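Local coordinates for Non-structural protein 3 (Porcine deltacoronavirus, PDB 6LN0) that joins a macro domain to a papain-like protease domain that carries a zinc site and probably cleaves the viral polyprotein, at residues Thr332-Thr337 / Val358-Cys363; Ile345-Glu350 / Asp364-Phe369; Ala377-Thr382 / Thr420-Asp425. One frame throughout, in Å; residues are numbered along the deposited sequence.

Contact 1 of 3, residues Thr332-Thr337 / Val358-Cys363. With ZN (zinc ion), chain B.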
# COMPACT_ATOMS: atom_id res chain seq x y z
N THR A 332 46.04 -3.18 -20.87
CA THR A 332 46.76 -2.65 -19.73
C THR A 332 48.17 -2.22 -20.13
O THR A 332 48.74 -2.71 -21.10
CB THR A 332 46.80 -3.68 -18.60
OG1 THR A 332 47.38 -4.91 -19.07
CG2 THR A 332 45.40 -3.98 -18.07
N ALA A 333 48.71 -1.26 -19.39
CA ALA A 333 50.11 -0.89 -19.58
C ALA A 333 51.05 -1.89 -18.92
O ALA A 333 52.16 -2.11 -19.41
CB ALA A 333 50.36 0.51 -19.03
N CYS A 334 50.60 -2.55 -17.86
CA CYS A 334 51.47 -3.47 -17.15
C CYS A 334 51.73 -4.74 -17.96
O CYS A 334 52.88 -5.19 -18.06
CB CYS A 334 50.87 -3.82 -15.80
SG CYS A 334 49.13 -4.22 -15.92
N CYS A 335 50.70 -5.35 -18.56
CA CYS A 335 50.94 -6.60 -19.27
C CYS A 335 50.23 -6.71 -20.62
O CYS A 335 50.21 -7.80 -21.19
CB CYS A 335 50.51 -7.79 -18.38
SG CYS A 335 48.85 -7.71 -17.67
N ASN A 336 49.68 -5.62 -21.16
CA ASN A 336 48.95 -5.66 -22.44
C ASN A 336 47.89 -6.76 -22.48
O ASN A 336 47.78 -7.54 -23.44
CB ASN A 336 49.94 -5.77 -23.59
CG ASN A 336 50.91 -4.61 -23.59
OD1 ASN A 336 52.01 -4.72 -23.03
ND2 ASN A 336 50.49 -3.47 -24.15
N THR A 337 47.09 -6.82 -21.42
CA THR A 337 45.89 -7.64 -21.42
C THR A 337 44.71 -6.81 -21.93
O THR A 337 44.57 -5.64 -21.57
CB THR A 337 45.64 -8.18 -20.02
OG1 THR A 337 46.70 -9.08 -19.69
CG2 THR A 337 44.28 -8.91 -19.93
N VAL A 358 42.98 1.07 -14.04
CA VAL A 358 42.20 -0.08 -13.63
C VAL A 358 43.10 -1.02 -12.86
O VAL A 358 44.33 -0.92 -12.89
CB VAL A 358 41.55 -0.82 -14.82
CG1 VAL A 358 40.45 0.03 -15.42
CG2 VAL A 358 42.61 -1.21 -15.89
N TYR A 359 42.46 -1.96 -12.18
CA TYR A 359 43.17 -2.98 -11.42
C TYR A 359 43.46 -4.17 -12.33
O TYR A 359 42.54 -4.76 -12.90
CB TYR A 359 42.34 -3.42 -10.22
CG TYR A 359 43.04 -4.47 -9.41
CD1 TYR A 359 44.16 -4.16 -8.66
CD2 TYR A 359 42.61 -5.77 -9.42
CE1 TYR A 359 44.81 -5.11 -7.91
CE2 TYR A 359 43.24 -6.74 -8.67
CZ TYR A 359 44.34 -6.40 -7.92
OH TYR A 359 45.01 -7.36 -7.18
N CYS A 360 44.73 -4.52 -12.43
CA CYS A 360 45.12 -5.73 -13.14
C CYS A 360 45.23 -6.87 -12.14
O CYS A 360 46.09 -6.84 -11.25
CB CYS A 360 46.45 -5.55 -13.87
SG CYS A 360 46.93 -7.09 -14.73
N MET A 361 44.39 -7.89 -12.30
CA MET A 361 44.45 -9.04 -11.40
C MET A 361 45.72 -9.84 -11.62
O MET A 361 46.27 -10.38 -10.65
CB MET A 361 43.21 -9.93 -11.58
CG MET A 361 42.74 -10.08 -13.00
SD MET A 361 40.95 -10.49 -13.12
CE MET A 361 40.19 -9.29 -12.03
N LYS A 362 46.21 -9.90 -12.85
CA LYS A 362 47.40 -10.70 -13.14
C LYS A 362 48.62 -10.20 -12.37
O LYS A 362 49.27 -10.97 -11.66
CB LYS A 362 47.67 -10.71 -14.64
CG LYS A 362 46.59 -11.42 -15.45
CD LYS A 362 46.87 -11.34 -16.95
CE LYS A 362 45.75 -11.95 -17.77
NZ LYS A 362 46.05 -11.89 -19.23
N CYS A 363 48.93 -8.90 -12.50
CA CYS A 363 50.13 -8.29 -11.92
C CYS A 363 49.89 -7.66 -10.55
O CYS A 363 50.85 -7.19 -9.93
CB CYS A 363 50.67 -7.19 -12.84
SG CYS A 363 50.69 -7.49 -14.63
ZN ZN B . 48.92 -6.46 -15.77
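The sulphur of C360 is held twice: it binds the zinc ion, SG to ZN 2.3 Å, and it accepts the backbone N-H of C363, N to SG 3.5 Å and nearly straight at 168°. C360 SG lies anti to its own backbone N (chi1 179°). C363 SG instead swings beside its backbone N (chi1 -41°), so both thiolates of this CxxC turn aim at the same metal. The adjacent C334 and C335 each put SG in the crowded position between N and carbonyl carbon and supply the other two ligands. This Cys4 site fits the zinc finger of coronaviral papain-like proteases, here tying the turn between strands 327-332 and 338-346 to strand 358-360. The four sulphurs surround the ion at normal tetrahedral spacing, C335 SG and C363 SG being 3.6 Å apart. Behind C334 and C335, T332 OG1 takes the N-H of T337 (N to OG1 3.0 Å) and, weakly, that of C335, so one hydroxyl bridges two N-H groups inside the turn. Past the metal, K362 stretches out beyond CG, its CD passing 4.2 Å from C335 SG. It meets T337 tip to tip, with K362 NZ donating to T337 OG1 at 2.9 Å.

Contact 2 of 3, residues Ile345-Glu350 / Asp364-Phe369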
# COMPACT_ATOMS: atom_id res chain seq x y z
N ILE A 345 34.82 3.72 -13.49
CA ILE A 345 35.94 3.02 -12.89
C ILE A 345 36.06 3.46 -11.44
O ILE A 345 36.17 4.65 -11.14
CB ILE A 345 37.25 3.30 -13.62
CG1 ILE A 345 37.09 3.21 -15.13
CG2 ILE A 345 38.32 2.34 -13.12
CD1 ILE A 345 38.39 3.58 -15.86
N SER A 346 36.10 2.50 -10.56
CA SER A 346 36.21 2.78 -9.14
C SER A 346 37.67 2.54 -8.78
O SER A 346 38.09 1.40 -8.56
CB SER A 346 35.23 1.89 -8.36
OG SER A 346 35.68 1.62 -7.06
N VAL A 347 38.47 3.60 -8.78
CA VAL A 347 39.92 3.47 -8.59
C VAL A 347 40.13 3.52 -7.08
O VAL A 347 40.22 4.58 -6.47
CB VAL A 347 40.71 4.55 -9.32
CG1 VAL A 347 42.21 4.26 -9.22
CG2 VAL A 347 40.24 4.69 -10.76
N ALA A 348 40.18 2.34 -6.47
CA ALA A 348 40.17 2.27 -5.02
C ALA A 348 41.50 2.70 -4.41
O ALA A 348 41.56 3.08 -3.24
CB ALA A 348 39.79 0.84 -4.59
N ARG A 349 42.58 2.66 -5.19
CA ARG A 349 43.90 3.01 -4.71
C ARG A 349 44.70 3.55 -5.88
O ARG A 349 44.52 3.10 -7.02
CB ARG A 349 44.62 1.81 -4.10
CG ARG A 349 45.90 2.18 -3.44
CD ARG A 349 46.49 0.99 -2.76
NE ARG A 349 47.83 1.29 -2.29
CZ ARG A 349 48.68 0.38 -1.84
NH1 ARG A 349 48.33 -0.91 -1.77
NH2 ARG A 349 49.89 0.75 -1.44
N GLU A 350 45.58 4.50 -5.59
CA GLU A 350 46.40 5.16 -6.59
C GLU A 350 45.58 6.05 -7.49
O GLU A 350 45.91 6.23 -8.66
CB GLU A 350 47.20 4.16 -7.44
CG GLU A 350 47.89 3.06 -6.66
CD GLU A 350 49.09 3.57 -5.88
OE1 GLU A 350 49.80 2.74 -5.26
OE2 GLU A 350 49.34 4.80 -5.91
N ASP A 364 48.64 -7.56 -10.12
CA ASP A 364 48.29 -6.96 -8.84
C ASP A 364 48.85 -5.55 -8.70
O ASP A 364 49.62 -5.25 -7.80
CB ASP A 364 48.75 -7.84 -7.67
CG ASP A 364 48.26 -7.32 -6.33
OD1 ASP A 364 47.21 -6.64 -6.32
OD2 ASP A 364 48.95 -7.57 -5.31
N VAL A 365 48.44 -4.68 -9.63
CA VAL A 365 48.78 -3.26 -9.61
C VAL A 365 47.62 -2.48 -10.20
O VAL A 365 46.84 -2.99 -11.00
CB VAL A 365 50.06 -2.93 -10.40
CG1 VAL A 365 51.28 -3.41 -9.67
CG2 VAL A 365 50.00 -3.58 -11.78
N TRP A 366 47.54 -1.20 -9.82
CA TRP A 366 46.68 -0.22 -10.47
C TRP A 366 47.45 0.37 -11.64
O TRP A 366 48.43 1.10 -11.44
CB TRP A 366 46.24 0.84 -9.47
CG TRP A 366 45.23 0.27 -8.53
CD1 TRP A 366 45.49 -0.30 -7.32
CD2 TRP A 366 43.81 0.16 -8.74
NE1 TRP A 366 44.31 -0.75 -6.76
CE2 TRP A 366 43.27 -0.48 -7.60
CE3 TRP A 366 42.94 0.54 -9.78
CZ2 TRP A 366 41.88 -0.75 -7.46
CZ3 TRP A 366 41.56 0.27 -9.65
CH2 TRP A 366 41.05 -0.37 -8.49
N THR A 367 47.01 0.05 -12.87
CA THR A 367 47.75 0.33 -14.09
C THR A 367 47.02 1.33 -14.98
O THR A 367 45.79 1.35 -15.01
CB THR A 367 47.95 -0.96 -14.90
OG1 THR A 367 48.62 -0.63 -16.12
CG2 THR A 367 46.60 -1.60 -15.23
N PRO A 368 47.75 2.17 -15.71
CA PRO A 368 47.12 2.90 -16.82
C PRO A 368 46.80 1.97 -17.98
O PRO A 368 47.17 0.78 -17.96
CB PRO A 368 48.19 3.94 -17.20
CG PRO A 368 49.11 4.00 -16.03
CD PRO A 368 49.14 2.61 -15.48
N PHE A 369 46.15 2.49 -19.01
CA PHE A 369 45.63 1.61 -20.05
C PHE A 369 45.50 2.37 -21.36
O PHE A 369 45.42 3.60 -21.39
CB PHE A 369 44.28 1.00 -19.63
CG PHE A 369 43.24 2.02 -19.27
CD1 PHE A 369 42.46 2.62 -20.24
CD2 PHE A 369 43.00 2.34 -17.94
CE1 PHE A 369 41.47 3.55 -19.91
CE2 PHE A 369 42.01 3.26 -17.60
CZ PHE A 369 41.24 3.86 -18.57
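W366 turns CG beside its backbone N (chi1 -73°) and sets the indole nearly square to the side-chain stem (chi2 92°). F369, two residues beyond T367, puts CG in the crowded position between N and carbonyl carbon (chi1 56°). Both rings thereby rise from strand 365-371 toward segment 345-350. The strand belongs to the zinc-bearing sheet of the papain-like protease region, and a G1 beta bulge at D364 and V365, both facing C360, lies just before W366.

No hydrogen bond crosses here; the contact is mostly the chain of 346-350 wrapping over one indole. On one face of the ring lie R349 O, V347 C and A348 N, all backbone atoms. Side chains come in beside them: V347 CG1, anti to its own N, slides past W366 in the opposite sense and reaches CE3 at 3.8 Å, while A348 CB touches CZ2 at 3.9 Å. R349 CB rests 3.7 Å from W366 NE1, from where the extended chain runs off from the indole. E350 has a bent chain that crosses the tryptophan obliquely, CG to W366 CB 3.9 Å. The guanidinium of R349 and the carboxylate of E350 interact at long range through charge alone. Y359, on strand 358-360, also meets the W366 ring, the two planes oblique to each other.

Further along, I345 and F369 reach toward each other tip to tip, CD1 to CZ 3.9 Å. The closest approach is a carbonyl oxygen over the indole: R349 O stands 3.3 Å from W366 CG, above the ring plane and displaced toward its rim.

Contact 3 of 3, residues Ala377-Thr382 / Thr420-Asp425; sequences AVAIGT and TYHRFD
H422 lays its imidazole over the sheet face that carries A377 and A379. With CG beside the backbone N (chi1 -48°), the ring lies edge-on to A377 O, which sits in its plane 3.5 Å from H422 CD2. The same edge brings NE2 to 3.9 Å from A379 CB. NE2 also gives a weak, strongly bent bond to T420 OG1, 2.7 Å with only 119° at the hydrogen. That hydroxyl, placed in the crowded position between N and carbonyl carbon, has its stronger partner in Y351 OH.

The strands run antiparallel. A377 with H422 and A379 with T420 are hydrogen-bonded pairs, and V378 with Y421 is the non-hydrogen-bonded pair between them. A379 N meets T420 O nearly along the C=O axis at 2.9 Å. A377 N reaches H422 O at 3.0 Å from well above the carbonyl plane. V378 CA-H adds a contact to T420 O.

A377, A379, T420 and H422 put their side chains on one face of the sheet, V378 and Y421 on the other. Y421 has CG anti to the backbone N (chi1 172°) and crosses V378 at about a right angle, so that V378 CG2 abuts the ring edge at CD1, 3.8 Å away. R423 N stands over one face of that ring. Beyond the strand, F424 leans back and brings CZ to 3.8 Å from A377 CB.

V378 packs on I317 and V321 of helix 313-322, while its backbone bonds to I345 of strand 338-346, the neighbour on the side away from strand 416-423. F424 meets F328 of strand 327-332 edge to face and touches F369 and P371 of strand 365-371.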
# COMPACT_ATOMS: atom_id res chain seq x y z
N ALA A 377 35.90 7.71 -20.17
CA ALA A 377 35.62 6.96 -18.95
C ALA A 377 35.58 7.92 -17.77
O ALA A 377 36.34 8.89 -17.73
CB ALA A 377 36.68 5.88 -18.72
N VAL A 378 34.66 7.66 -16.84
CA VAL A 378 34.60 8.37 -15.56
C VAL A 378 35.33 7.53 -14.53
O VAL A 378 35.13 6.32 -14.45
CB VAL A 378 33.15 8.61 -15.10
CG1 VAL A 378 33.13 9.06 -13.64
CG2 VAL A 378 32.48 9.63 -15.99
N ALA A 379 36.17 8.18 -13.72
CA ALA A 379 36.88 7.51 -12.64
C ALA A 379 36.47 8.14 -11.33
O ALA A 379 36.25 9.35 -11.26
CB ALA A 379 38.40 7.62 -12.82
N ILE A 380 36.34 7.33 -10.29
CA ILE A 380 35.99 7.83 -8.97
C ILE A 380 37.03 7.34 -7.99
O ILE A 380 37.54 6.22 -8.09
CB ILE A 380 34.56 7.43 -8.50
CG1 ILE A 380 34.31 5.94 -8.60
CG2 ILE A 380 33.49 8.24 -9.23
CD1 ILE A 380 33.05 5.50 -7.80
N GLY A 381 37.34 8.21 -7.04
CA GLY A 381 38.30 7.96 -5.99
C GLY A 381 38.42 9.24 -5.20
O GLY A 381 37.63 10.16 -5.39
N THR A 382 39.42 9.32 -4.33
CA THR A 382 39.71 10.61 -3.69
C THR A 382 41.19 10.91 -3.72
O THR A 382 41.99 10.10 -3.25
CB THR A 382 39.22 10.63 -2.25
OG1 THR A 382 37.88 10.17 -2.23
CG2 THR A 382 39.29 12.07 -1.72
N THR A 420 36.35 12.28 -11.95
CA THR A 420 36.90 12.93 -13.13
C THR A 420 36.40 12.21 -14.37
O THR A 420 36.19 10.99 -14.35
CB THR A 420 38.44 12.93 -13.15
OG1 THR A 420 38.91 11.59 -12.94
CG2 THR A 420 39.02 13.83 -12.06
N TYR A 421 36.20 12.97 -15.44
CA TYR A 421 35.87 12.40 -16.75
C TYR A 421 37.06 12.55 -17.69
O TYR A 421 37.59 13.65 -17.85
CB TYR A 421 34.64 13.07 -17.36
CG TYR A 421 34.43 12.62 -18.77
CD1 TYR A 421 34.00 11.32 -19.05
CD2 TYR A 421 34.70 13.46 -19.84
CE1 TYR A 421 33.83 10.87 -20.35
CE2 TYR A 421 34.53 13.02 -21.15
CZ TYR A 421 34.08 11.71 -21.38
OH TYR A 421 33.89 11.25 -22.66
N HIS A 422 37.45 11.45 -18.32
CA HIS A 422 38.60 11.39 -19.21
C HIS A 422 38.11 11.04 -20.61
O HIS A 422 37.78 9.88 -20.89
CB HIS A 422 39.60 10.36 -18.72
CG HIS A 422 39.93 10.47 -17.26
ND1 HIS A 422 41.07 11.10 -16.80
CD2 HIS A 422 39.30 9.99 -16.16
CE1 HIS A 422 41.12 11.02 -15.48
NE2 HIS A 422 40.05 10.35 -15.07
N ARG A 423 38.04 12.02 -21.50
CA ARG A 423 37.76 11.71 -22.89
C ARG A 423 38.96 11.01 -23.52
O ARG A 423 40.10 11.15 -23.08
CB ARG A 423 37.43 12.97 -23.68
CG ARG A 423 38.64 13.85 -23.94
CD ARG A 423 38.60 14.42 -25.35
NE ARG A 423 37.24 14.79 -25.73
CZ ARG A 423 36.78 16.04 -25.72
NH1 ARG A 423 37.58 17.04 -25.36
NH2 ARG A 423 35.52 16.28 -26.07
N PHE A 424 38.69 10.26 -24.58
CA PHE A 424 39.71 9.46 -25.27
C PHE A 424 40.08 10.16 -26.59
O PHE A 424 39.43 9.95 -27.61
CB PHE A 424 39.20 8.04 -25.53
CG PHE A 424 39.01 7.24 -24.29
CD1 PHE A 424 39.66 7.59 -23.11
CD2 PHE A 424 38.19 6.12 -24.29
CE1 PHE A 424 39.48 6.83 -21.95
CE2 PHE A 424 38.00 5.37 -23.12
CZ PHE A 424 38.65 5.73 -21.96
N ASP A 425 41.14 10.97 -26.55
CA ASP A 425 41.64 11.70 -27.72
C ASP A 425 43.07 12.20 -27.48
O ASP A 425 43.29 13.39 -27.23
CB ASP A 425 40.73 12.88 -28.08
CG ASP A 425 39.50 12.45 -28.89
OD1 ASP A 425 39.66 11.78 -29.94
OD2 ASP A 425 38.37 12.78 -28.47

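In the fold
All three contacts lie far from the N-terminal macro domain, in one mixed sheet near the C-terminal end of the model. Following the chain, 332-337 opens contact 1 and 345-350 opens contact 2 before 358-363 closes the first, a loop of 20 residues, and 364-369 the second, one of 13, so the two cross. Their centres lie about 9 Å apart, and they join directly where V358 O meets T367 N and Y359 OH meets D364 OD1. Contact 3 follows in series, closing a loop of 37 residues between 377-382 and 420-425. It touches contact 2 through I345, whose N and O pair with V378 O and I380 N. Together they tie the zinc end of the sheet to its strands beside helix 313-322.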